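Local atomic coordinates of CLIP-associating protein 2 (PDB entry 3WOZ), a protein that probably binds tubulin through its TOG domains and contributes to the regulation of microtubule dynamics. Residues Glu43-Phe55 and Leu70-Trp84. Sequence-based numbering, arbitrary orientation. Where two conformers were deposited one is given.
Sequences ELKRLCEIFTRMF and LVDFIQVHKDDLQDW
Phe73 turns its CG anti to the backbone N (chi1 176°), which sends the ring among Leu44, Leu47, Cys48 and Phe51 as a knob into a hole. The same anti setting in Trp84 (chi1 -170°) lays one face of the indole against Cys48 and turns its edge to Thr52, with OG1 near the ring plane. Phe51 and Phe73 form a T-shaped pair. The edge of Phe51 points at the face of Phe73, with centroids 5.0 Å apart and planes at 87°. Leu47 CD2 meets Phe73 CE2 at 3.5 Å. Leu44 CD1 touches the same ring and also lies over one face of His77. Cys48 bridges the two aromatic residues. Its SG lies at the edge of Phe73. Both CB and SG lie over the indole face, 3.7 and 3.9 Å from the centroid of the Trp84 five-membered ring. Trp84 NE1 lies 3.0 Å from Thr52 OG1. Replacing Trp84 by an alanine is likely to open a gap beside Phe51 and leave Cys48 CB and SG without the indole face. Helix segments 43-54 and 70-77 of this HEAT-repeat TOG domain run roughly antiparallel, their axes 13.1 Å apart at closest approach, a distance bridged by large side chains. Phe66 extends the aromatic core through edge-to-face pairs with Phe51 and Phe55. Thr52 N and Thr52 OG1 (2.7 Å) donate to Cys48 O from opposite faces of its plane, satisfying this carbonyl within its own helix amid mainly apolar packing.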
loop_
_atom_site.group_PDB
_atom_site.type_symbol
_atom_site.label_atom_id
_atom_site.label_comp_id
_atom_site.label_asym_id
_atom_site.label_seq_id
_atom_site.Cartn_x
_atom_site.Cartn_y
_atom_site.Cartn_z
ATOM N N GLU A 43 -17.008 16.131 4.373
ATOM C CA GLU A 43 -15.730 16.833 4.309
ATOM C C GLU A 43 -14.588 15.831 4.150
ATOM O O GLU A 43 -13.710 16.016 3.302
ATOM C CB GLU A 43 -15.519 17.704 5.549
ATOM C CG GLU A 43 -16.359 18.982 5.559
ATOM C CD GLU A 43 -16.332 19.708 6.896
ATOM O OE1 GLU A 43 -16.500 20.945 6.902
ATOM O OE2 GLU A 43 -16.142 19.047 7.940
ATOM N N LEU A 44 -14.626 14.767 4.955
ATOM C CA LEU A 44 -13.646 13.688 4.878
ATOM C C LEU A 44 -13.677 13.012 3.510
ATOM O O LEU A 44 -12.628 12.717 2.939
ATOM C CB LEU A 44 -13.877 12.652 5.987
ATOM C CG LEU A 44 -12.958 11.423 5.975
ATOM C CD1 LEU A 44 -11.570 11.783 6.479
ATOM C CD2 LEU A 44 -13.541 10.281 6.790
ATOM N N LYS A 45 -14.882 12.771 2.997
ATOM C CA LYS A 45 -15.066 12.196 1.668
ATOM C C LYS A 45 -14.423 13.084 0.597
ATOM O O LYS A 45 -13.705 12.592 -0.274
ATOM C CB LYS A 45 -16.552 11.978 1.377
ATOM C CG LYS A 45 -16.846 11.298 0.045
ATOM C CD LYS A 45 -18.349 11.198 -0.196
ATOM C CE LYS A 45 -18.658 10.577 -1.554
ATOM N NZ LYS A 45 -18.242 9.146 -1.625
ATOM N N ARG A 46 -14.671 14.388 0.682
ATOM C CA ARG A 46 -14.080 15.360 -0.237
ATOM C C ARG A 46 -12.550 15.405 -0.120
ATOM O O ARG A 46 -11.850 15.490 -1.132
ATOM C CB ARG A 46 -14.692 16.750 -0.019
ATOM C CG ARG A 46 -14.013 17.881 -0.791
ATOM C CD ARG A 46 -14.986 19.015 -1.071
ATOM N NE ARG A 46 -14.328 20.316 -1.223
ATOM C CZ ARG A 46 -13.737 20.748 -2.336
ATOM N NH1 ARG A 46 -13.687 19.976 -3.417
ATOM N NH2 ARG A 46 -13.182 21.952 -2.362
ATOM N N LEU A 47 -12.041 15.336 1.110
ATOM C CA LEU A 47 -10.597 15.332 1.339
ATOM C C LEU A 47 -9.931 14.083 0.752
ATOM O O LEU A 47 -8.846 14.171 0.171
ATOM C CB LEU A 47 -10.270 15.489 2.832
ATOM C CG LEU A 47 -8.803 15.426 3.292
ATOM C CD1 LEU A 47 -7.880 16.273 2.415
ATOM C CD2 LEU A 47 -8.694 15.852 4.739
ATOM N N CYS A 48 -10.583 12.931 0.901
ATOM C CA CYS A 48 -10.105 11.692 0.299
ATOM C C CYS A 48 -10.039 11.787 -1.222
ATOM O O CYS A 48 -9.128 11.238 -1.839
ATOM C CB CYS A 48 -10.976 10.513 0.714
ATOM S SG CYS A 48 -10.715 10.033 2.415
ATOM N N GLU A 49 -11.003 12.492 -1.807
ATOM C CA GLU A 49 -11.050 12.703 -3.254
ATOM C C GLU A 49 -9.938 13.642 -3.718
ATOM O O GLU A 49 -9.329 13.421 -4.770
ATOM C CB GLU A 49 -12.429 13.216 -3.678
ATOM C CG GLU A 49 -13.525 12.156 -3.539
ATOM C CD GLU A 49 -14.936 12.719 -3.631
ATOM O OE1 GLU A 49 -15.094 13.953 -3.789
ATOM O OE2 GLU A 49 -15.891 11.919 -3.541
ATOM N N ILE A 50 -9.675 14.676 -2.921
ATOM C CA ILE A 50 -8.554 15.589 -3.144
ATOM C C ILE A 50 -7.207 14.864 -3.030
ATOM O O ILE A 50 -6.318 15.063 -3.858
ATOM C CB ILE A 50 -8.598 16.782 -2.158
ATOM C CG1 ILE A 50 -9.762 17.720 -2.513
ATOM C CG2 ILE A 50 -7.267 17.549 -2.157
ATOM C CD1 ILE A 50 -10.131 18.716 -1.411
ATOM N N PHE A 51 -7.074 14.019 -2.009
ATOM C CA PHE A 51 -5.834 13.289 -1.770
ATOM C C PHE A 51 -5.551 12.246 -2.849
ATOM O O PHE A 51 -4.396 12.030 -3.213
ATOM C CB PHE A 51 -5.836 12.643 -0.378
ATOM C CG PHE A 51 -5.348 13.547 0.726
ATOM C CD1 PHE A 51 -4.872 14.828 0.454
ATOM C CD2 PHE A 51 -5.325 13.095 2.042
ATOM C CE1 PHE A 51 -4.404 15.648 1.478
ATOM C CE2 PHE A 51 -4.856 13.906 3.066
ATOM C CZ PHE A 51 -4.393 15.186 2.780
ATOM N N THR A 52 -6.613 11.607 -3.345
ATOM C CA THR A 52 -6.524 10.663 -4.456
ATOM C C THR A 52 -5.854 11.316 -5.667
ATOM O O THR A 52 -4.955 10.731 -6.274
ATOM C CB THR A 52 -7.920 10.114 -4.845
ATOM O OG1 THR A 52 -8.494 9.431 -3.725
ATOM C CG2 THR A 52 -7.830 9.140 -6.027
ATOM N N ARG A 53 -6.290 12.533 -5.991
ATOM C CA ARG A 53 -5.721 13.303 -7.098
ATOM C C ARG A 53 -4.320 13.818 -6.767
ATOM O O ARG A 53 -3.459 13.910 -7.648
ATOM C CB ARG A 53 -6.638 14.472 -7.470
ATOM C CG ARG A 53 -8.000 14.053 -8.014
ATOM C CD ARG A 53 -8.686 15.207 -8.729
ATOM N NE ARG A 53 -8.759 16.401 -7.893
ATOM C CZ ARG A 53 -9.745 16.659 -7.041
ATOM N NH1 ARG A 53 -10.749 15.804 -6.903
ATOM N NH2 ARG A 53 -9.724 17.773 -6.323
HETATM N N MSE A 54 -4.095 14.139 -5.492
HETATM C CA MSE A 54 -2.800 14.634 -5.022
HETATM C C MSE A 54 -1.659 13.630 -5.222
HETATM O O MSE A 54 -0.494 14.012 -5.288
HETATM C CB MSE A 54 -2.881 15.065 -3.555
HETATM C CG MSE A 54 -2.134 16.357 -3.264
HETATM SE SE MSE A 54 -2.796 17.304 -1.692
HETATM C CE MSE A 54 -2.825 19.130 -2.397
ATOM N N PHE A 55 -1.998 12.347 -5.318
ATOM C CA PHE A 55 -1.004 11.325 -5.626
ATOM C C PHE A 55 -0.328 11.580 -6.972
ATOM O O PHE A 55 0.807 11.159 -7.185
ATOM C CB PHE A 55 -1.623 9.924 -5.588
ATOM C CG PHE A 55 -1.688 9.334 -4.210
ATOM C CD1 PHE A 55 -0.527 8.960 -3.546
ATOM C CD2 PHE A 55 -2.913 9.150 -3.574
ATOM C CE1 PHE A 55 -0.578 8.419 -2.262
ATOM C CE2 PHE A 55 -2.973 8.600 -2.288
ATOM C CZ PHE A 55 -1.800 8.231 -1.638
ATOM N N LEU A 70 -0.172 13.140 5.103
ATOM C CA LEU A 70 -0.824 11.824 5.138
ATOM C C LEU A 70 -0.647 11.119 6.475
ATOM O O LEU A 70 -1.570 10.459 6.955
ATOM C CB LEU A 70 -0.299 10.912 4.019
ATOM C CG LEU A 70 -0.990 10.853 2.651
ATOM C CD1 LEU A 70 -0.278 9.832 1.767
ATOM C CD2 LEU A 70 -2.473 10.492 2.771
ATOM N N VAL A 71 0.537 11.271 7.070
ATOM C CA VAL A 71 0.874 10.623 8.338
ATOM C C VAL A 71 -0.117 11.041 9.425
ATOM O O VAL A 71 -0.711 10.193 10.089
ATOM C CB VAL A 71 2.333 10.932 8.765
ATOM C CG1 VAL A 71 2.620 10.432 10.184
ATOM C CG2 VAL A 71 3.312 10.310 7.779
ATOM N N ASP A 72 -0.303 12.350 9.569
ATOM C CA ASP A 72 -1.254 12.922 10.522
ATOM C C ASP A 72 -2.698 12.590 10.177
ATOM O O ASP A 72 -3.509 12.338 11.066
ATOM C CB ASP A 72 -1.081 14.438 10.579
ATOM C CG ASP A 72 0.232 14.839 11.189
ATOM O OD1 ASP A 72 1.152 15.225 10.429
ATOM O OD2 ASP A 72 0.352 14.735 12.428
ATOM N N PHE A 73 -3.003 12.606 8.881
ATOM C CA PHE A 73 -4.345 12.326 8.379
ATOM C C PHE A 73 -4.748 10.896 8.689
ATOM O O PHE A 73 -5.832 10.659 9.221
ATOM C CB PHE A 73 -4.410 12.600 6.873
ATOM C CG PHE A 73 -5.724 12.245 6.236
ATOM C CD1 PHE A 73 -5.801 11.208 5.312
ATOM C CD2 PHE A 73 -6.882 12.955 6.543
ATOM C CE1 PHE A 73 -7.005 10.885 4.703
ATOM C CE2 PHE A 73 -8.090 12.632 5.945
ATOM C CZ PHE A 73 -8.150 11.603 5.017
ATOM N N ILE A 74 -3.864 9.951 8.369
ATOM C CA ILE A 74 -4.091 8.547 8.676
ATOM C C ILE A 74 -4.229 8.326 10.189
ATOM O O ILE A 74 -5.157 7.653 10.635
ATOM C CB ILE A 74 -2.981 7.636 8.092
ATOM C CG1 ILE A 74 -2.991 7.685 6.559
ATOM C CG2 ILE A 74 -3.156 6.201 8.572
ATOM C CD1 ILE A 74 -1.675 7.275 5.916
ATOM N N GLN A 75 -3.315 8.900 10.969
ATOM C CA GLN A 75 -3.329 8.717 12.424
ATOM C C GLN A 75 -4.603 9.244 13.095
ATOM O O GLN A 75 -5.103 8.637 14.033
ATOM C CB GLN A 75 -2.076 9.318 13.065
ATOM C CG GLN A 75 -0.842 8.449 12.872
ATOM C CD GLN A 75 0.455 9.156 13.218
ATOM O OE1 GLN A 75 0.488 10.375 13.394
ATOM N NE2 GLN A 75 1.533 8.389 13.311
ATOM N N VAL A 76 -5.136 10.351 12.588
ATOM C CA VAL A 76 -6.335 10.962 13.159
ATOM C C VAL A 76 -7.628 10.261 12.715
ATOM O O VAL A 76 -8.535 10.070 13.521
ATOM C CB VAL A 76 -6.374 12.494 12.869
ATOM C CG1 VAL A 76 -7.771 13.091 13.097
ATOM C CG2 VAL A 76 -5.330 13.216 13.718
ATOM N N HIS A 77 -7.690 9.845 11.450
ATOM C CA HIS A 77 -8.939 9.368 10.854
ATOM C C HIS A 77 -8.985 7.889 10.462
ATOM O O HIS A 77 -9.945 7.462 9.815
ATOM C CB HIS A 77 -9.309 10.229 9.638
ATOM C CG HIS A 77 -9.658 11.644 9.980
ATOM N ND1 HIS A 77 -8.844 12.709 9.659
ATOM C CD2 HIS A 77 -10.729 12.168 10.619
ATOM C CE1 HIS A 77 -9.400 13.829 10.083
ATOM N NE2 HIS A 77 -10.542 13.528 10.673
ATOM N N LYS A 78 -7.978 7.111 10.860
ATOM C CA LYS A 78 -7.903 5.685 10.491
ATOM C C LYS A 78 -9.207 4.883 10.666
ATOM O O LYS A 78 -9.518 4.021 9.841
ATOM C CB LYS A 78 -6.736 4.983 11.204
ATOM C CG LYS A 78 -6.701 5.144 12.728
ATOM C CD LYS A 78 -5.467 4.465 13.310
ATOM C CE LYS A 78 -5.338 4.689 14.814
ATOM N NZ LYS A 78 -6.224 3.783 15.593
ATOM N N ASP A 79 -9.961 5.170 11.730
ATOM C CA ASP A 79 -11.226 4.475 12.011
ATOM C C ASP A 79 -12.261 4.678 10.910
ATOM O O ASP A 79 -13.106 3.813 10.678
ATOM C CB ASP A 79 -11.818 4.930 13.348
ATOM C CG ASP A 79 -10.963 4.538 14.546
ATOM O OD1 ASP A 79 -10.151 3.590 14.446
ATOM O OD2 ASP A 79 -11.115 5.183 15.604
ATOM N N ASP A 80 -12.180 5.822 10.235
ATOM C CA ASP A 80 -13.168 6.219 9.239
ATOM C C ASP A 80 -12.651 6.142 7.797
ATOM O O ASP A 80 -13.280 6.675 6.884
ATOM C CB ASP A 80 -13.667 7.633 9.552
ATOM C CG ASP A 80 -14.355 7.722 10.904
ATOM O OD1 ASP A 80 -15.469 7.167 11.055
ATOM O OD2 ASP A 80 -13.781 8.354 11.819
ATOM N N LEU A 81 -11.525 5.458 7.597
ATOM C CA LEU A 81 -10.839 5.441 6.299
ATOM C C LEU A 81 -10.778 4.074 5.617
ATOM O O LEU A 81 -10.046 3.897 4.638
ATOM C CB LEU A 81 -9.416 6.007 6.443
ATOM C CG LEU A 81 -9.260 7.519 6.615
ATOM C CD1 LEU A 81 -7.834 7.869 7.018
ATOM C CD2 LEU A 81 -9.660 8.266 5.345
ATOM N N GLN A 82 -11.549 3.112 6.115
ATOM C CA GLN A 82 -11.492 1.745 5.587
ATOM C C GLN A 82 -11.918 1.624 4.119
ATOM O O GLN A 82 -11.371 0.801 3.376
ATOM C CB GLN A 82 -12.273 0.777 6.482
ATOM C CG GLN A 82 -11.487 0.386 7.734
ATOM C CD GLN A 82 -12.260 -0.504 8.696
ATOM O OE1 GLN A 82 -13.179 -1.227 8.305
ATOM N NE2 GLN A 82 -11.878 -0.459 9.965
ATOM N N ASP A 83 -12.873 2.454 3.708
ATOM C CA ASP A 83 -13.353 2.456 2.327
ATOM C C ASP A 83 -12.386 3.162 1.376
ATOM O O ASP A 83 -12.472 2.984 0.160
ATOM C CB ASP A 83 -14.743 3.096 2.236
ATOM C CG ASP A 83 -15.808 2.287 2.956
ATOM O OD1 ASP A 83 -16.658 2.902 3.628
ATOM O OD2 ASP A 83 -15.802 1.041 2.854
ATOM N N TRP A 84 -11.473 3.955 1.934
ATOM C CA TRP A 84 -10.462 4.658 1.147
ATOM C C TRP A 84 -9.136 3.899 1.134
ATOM O O TRP A 84 -8.204 4.268 0.408
ATOM C CB TRP A 84 -10.264 6.086 1.679
ATOM C CG TRP A 84 -9.411 6.957 0.785
ATOM C CD1 TRP A 84 -9.682 7.317 -0.505
ATOM C CD2 TRP A 84 -8.154 7.567 1.116
ATOM N NE1 TRP A 84 -8.672 8.112 -0.997
ATOM C CE2 TRP A 84 -7.723 8.280 -0.023
ATOM C CE3 TRP A 84 -7.352 7.579 2.267
ATOM C CZ2 TRP A 84 -6.524 9.003 -0.048
ATOM C CZ3 TRP A 84 -6.163 8.294 2.243
ATOM C CH2 TRP A 84 -5.762 8.999 1.092
#